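Local coordinates for protein eukaryotic translation initiation factor 4 gamma 2 (PDB 4IUL) that probably takes part in translation initiation as an eIF4G-like factor, its HEAT-repeat MIF4G domain interacting with the helicase eIF4A, at residues A[221-226]-A[244-249]. Sequence-based numbering, arbitrary orientation.
Sequences QYFARM and QDTVEL
With CG set anti to the carbonyl carbon (chi1 -78°), the ring of Phe223 reaches across from helix 216-227 toward helix 237-251; Met226, with the same first torsion, bends at chi3 (80°) to carry its methyl the same way. Met226 SD sits 3.8 Å above the centre of the Phe223 ring plane, a Met-aromatic pairing within one helix turn. Val247 turns CG2 beside its own backbone N, where it meets the ring edge near its plane, 3.8 Å from Phe223 CD2. Val247 CA lies at the same edge, 4.0 Å from Phe223 CE2. Thr246, with CG2 anti to its backbone N, brings this methyl to 3.7 Å from Met226 CE, the two side chains crossing nearly at right angles. Thr246 CG2 also approaches the ring obliquely, 4.0 Å from Phe223 CE2. Thr246 OG1 is hydrogen-bonded to Leu242 O, one turn back. An alanine in place of Phe223 removes the ring under Met226 SD and beside Val247 CG2, and would probably loosen the packing of the two helices. The axes of the two short segments come within 10.5 Å and run roughly antiparallel (143°), as expected of consecutive helices in a HEAT-repeat array, and Met203 of helix 193-210 also touches Phe223 and Thr246. Carbon-to-carbon packing therefore joins the last two modelled helices, with the threonine hydroxyl already satisfied locally.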
ATOM      1  N   GLN A 221       0.473  22.500   3.866  1.00 41.45           N
ATOM      2  CA  GLN A 221       0.939  22.680   2.500  1.00 42.16           C
ATOM      3  C   GLN A 221       0.129  21.816   1.517  1.00 42.32           C
ATOM      4  O   GLN A 221      -0.237  22.280   0.435  1.00 44.07           O
ATOM      5  CB  GLN A 221       2.421  22.321   2.429  1.00 44.47           C
ATOM      6  CG  GLN A 221       3.181  22.979   1.302  1.00 47.10           C
ATOM      7  CD  GLN A 221       4.649  22.590   1.308  1.00 51.42           C
ATOM      8  OE1 GLN A 221       5.272  22.482   2.373  1.00 52.21           O
ATOM      9  NE2 GLN A 221       5.216  22.390   0.121  1.00 51.60           N
ATOM     10  N   TYR A 222      -0.152  20.568   1.898  1.00 40.24           N
ATOM     11  CA  TYR A 222      -0.918  19.651   1.051  1.00 37.44           C
ATOM     12  C   TYR A 222      -2.329  20.172   0.783  1.00 38.36           C
ATOM     13  O   TYR A 222      -2.783  20.220  -0.362  1.00 36.28           O
ATOM     14  CB  TYR A 222      -1.062  18.279   1.719  1.00 36.66           C
ATOM     15  CG  TYR A 222       0.200  17.457   1.898  1.00 36.39           C
ATOM     16  CD1 TYR A 222       0.284  16.520   2.931  1.00 34.86           C
ATOM     17  CD2 TYR A 222       1.293  17.588   1.035  1.00 34.40           C
ATOM     18  CE1 TYR A 222       1.416  15.735   3.110  1.00 34.51           C
ATOM     19  CE2 TYR A 222       2.437  16.799   1.203  1.00 34.79           C
ATOM     20  CZ  TYR A 222       2.489  15.874   2.248  1.00 35.71           C
ATOM     21  OH  TYR A 222       3.604  15.087   2.442  1.00 36.11           O
ATOM     22  N   PHE A 223      -3.029  20.544   1.852  1.00 38.08           N
ATOM     23  CA  PHE A 223      -4.396  21.017   1.720  1.00 39.33           C
ATOM     24  C   PHE A 223      -4.563  22.394   1.075  1.00 41.54           C
ATOM     25  O   PHE A 223      -5.660  22.743   0.633  1.00 41.18           O
ATOM     26  CB  PHE A 223      -5.111  20.952   3.073  1.00 36.57           C
ATOM     27  CG  PHE A 223      -5.554  19.565   3.444  1.00 36.77           C
ATOM     28  CD1 PHE A 223      -4.631  18.614   3.887  1.00 37.09           C
ATOM     29  CD2 PHE A 223      -6.886  19.185   3.292  1.00 36.66           C
ATOM     30  CE1 PHE A 223      -5.027  17.303   4.169  1.00 35.54           C
ATOM     31  CE2 PHE A 223      -7.294  17.879   3.569  1.00 35.83           C
ATOM     32  CZ  PHE A 223      -6.360  16.933   4.009  1.00 36.63           C
ATOM     33  N   ALA A 224      -3.489  23.175   1.019  1.00 42.35           N
ATOM     34  CA  ALA A 224      -3.567  24.474   0.362  1.00 45.38           C
ATOM     35  C   ALA A 224      -3.652  24.103  -1.116  1.00 46.92           C
ATOM     36  O   ALA A 224      -4.548  24.536  -1.846  1.00 47.72           O
ATOM     37  CB  ALA A 224      -2.311  25.284   0.629  1.00 43.77           C
ATOM     38  N   ARG A 225      -2.711  23.265  -1.533  1.00 47.69           N
ATOM     39  CA  ARG A 225      -2.637  22.780  -2.899  1.00 48.23           C
ATOM     40  C   ARG A 225      -3.979  22.173  -3.328  1.00 48.50           C
ATOM     41  O   ARG A 225      -4.397  22.336  -4.474  1.00 49.93           O
ATOM     42  CB  ARG A 225      -1.510  21.748  -2.986  1.00 49.53           C
ATOM     43  CG  ARG A 225      -1.466  20.906  -4.242  1.00 52.03           C
ATOM     44  CD  ARG A 225      -1.138  21.708  -5.479  1.00 54.60           C
ATOM     45  NE  ARG A 225      -0.892  20.817  -6.611  1.00 56.17           N
ATOM     46  CZ  ARG A 225      -0.741  21.220  -7.867  1.00 56.23           C
ATOM     47  NH1 ARG A 225      -0.811  22.511  -8.168  1.00 55.74           N
ATOM     48  NH2 ARG A 225      -0.517  20.329  -8.821  1.00 55.45           N
ATOM     49  N   MET A 226      -4.653  21.494  -2.400  1.00 47.20           N
ATOM     50  CA  MET A 226      -5.942  20.861  -2.675  1.00 47.09           C
ATOM     51  C   MET A 226      -7.075  21.867  -2.874  1.00 49.60           C
ATOM     52  O   MET A 226      -7.954  21.657  -3.717  1.00 49.45           O
ATOM     53  CB  MET A 226      -6.319  19.895  -1.543  1.00 44.63           C
ATOM     54  CG  MET A 226      -5.581  18.551  -1.575  1.00 42.41           C
ATOM     55  SD  MET A 226      -5.672  17.608  -0.026  1.00 36.32           S
ATOM     56  CE  MET A 226      -7.298  16.848  -0.125  1.00 37.72           C
ATOM     57  N   GLN A 244     -13.474  18.815  -2.073  1.00 49.49           N
ATOM     58  CA  GLN A 244     -14.163  19.709  -1.148  1.00 49.55           C
ATOM     59  C   GLN A 244     -14.604  18.989   0.118  1.00 48.16           C
ATOM     60  O   GLN A 244     -14.538  19.550   1.210  1.00 46.95           O
ATOM     61  CB  GLN A 244     -15.386  20.342  -1.813  1.00 52.09           C
ATOM     62  CG  GLN A 244     -15.068  21.252  -2.987  1.00 56.99           C
ATOM     63  CD  GLN A 244     -16.295  21.987  -3.509  1.00 59.59           C
ATOM     64  OE1 GLN A 244     -16.221  22.724  -4.497  1.00 60.41           O
ATOM     65  NE2 GLN A 244     -17.432  21.793  -2.842  1.00 60.14           N
ATOM     66  N   ASP A 245     -15.059  17.749  -0.027  1.00 47.11           N
ATOM     67  CA  ASP A 245     -15.511  16.991   1.132  1.00 48.19           C
ATOM     68  C   ASP A 245     -14.346  16.590   2.037  1.00 46.62           C
ATOM     69  O   ASP A 245     -14.494  16.526   3.256  1.00 45.80           O
ATOM     70  CB  ASP A 245     -16.273  15.737   0.692  1.00 50.75           C
ATOM     71  CG  ASP A 245     -16.877  14.981   1.867  1.00 52.90           C
ATOM     72  OD1 ASP A 245     -17.767  15.549   2.545  1.00 54.67           O
ATOM     73  OD2 ASP A 245     -16.460  13.828   2.119  1.00 52.20           O
ATOM     74  N   THR A 246     -13.190  16.318   1.436  1.00 44.99           N
ATOM     75  CA  THR A 246     -12.008  15.931   2.201  1.00 43.79           C
ATOM     76  C   THR A 246     -11.468  17.138   2.968  1.00 42.27           C
ATOM     77  O   THR A 246     -11.187  17.053   4.159  1.00 41.12           O
ATOM     78  CB  THR A 246     -10.911  15.370   1.272  1.00 43.70           C
ATOM     79  OG1 THR A 246     -11.400  14.188   0.626  1.00 44.24           O
ATOM     80  CG2 THR A 246      -9.661  15.021   2.063  1.00 43.33           C
ATOM     81  N   VAL A 247     -11.337  18.262   2.273  1.00 42.00           N
ATOM     82  CA  VAL A 247     -10.855  19.500   2.871  1.00 42.26           C
ATOM     83  C   VAL A 247     -11.713  19.922   4.066  1.00 43.84           C
ATOM     84  O   VAL A 247     -11.187  20.276   5.122  1.00 43.07           O
ATOM     85  CB  VAL A 247     -10.843  20.633   1.828  1.00 40.98           C
ATOM     86  CG1 VAL A 247     -10.818  21.987   2.511  1.00 40.19           C
ATOM     87  CG2 VAL A 247      -9.622  20.483   0.935  1.00 41.25           C
ATOM     88  N   GLU A 248     -13.029  19.881   3.887  1.00 44.13           N
ATOM     89  CA  GLU A 248     -13.978  20.250   4.931  1.00 45.49           C
ATOM     90  C   GLU A 248     -13.838  19.361   6.166  1.00 45.39           C
ATOM     91  O   GLU A 248     -14.053  19.812   7.290  1.00 44.34           O
ATOM     92  CB  GLU A 248     -15.405  20.147   4.390  1.00 47.04           C
ATOM     93  CG  GLU A 248     -16.488  20.549   5.374  1.00 50.45           C
ATOM     94  CD  GLU A 248     -17.887  20.332   4.814  1.00 53.16           C
ATOM     95  OE1 GLU A 248     -18.226  20.964   3.787  1.00 53.05           O
ATOM     96  OE2 GLU A 248     -18.645  19.526   5.397  1.00 53.59           O
ATOM     97  N   LEU A 249     -13.485  18.098   5.952  1.00 45.05           N
ATOM     98  CA  LEU A 249     -13.321  17.152   7.051  1.00 43.80           C
ATOM     99  C   LEU A 249     -12.115  17.538   7.903  1.00 43.99           C
ATOM    100  O   LEU A 249     -12.139  17.421   9.128  1.00 43.29           O
ATOM    101  CB  LEU A 249     -13.138  15.732   6.504  1.00 42.80           C
ATOM    102  CG  LEU A 249     -12.970  14.603   7.523  1.00 43.64           C
ATOM    103  CD1 LEU A 249     -14.183  14.550   8.431  1.00 41.39           C
ATOM    104  CD2 LEU A 249     -12.787  13.274   6.802  1.00 43.32           C
TER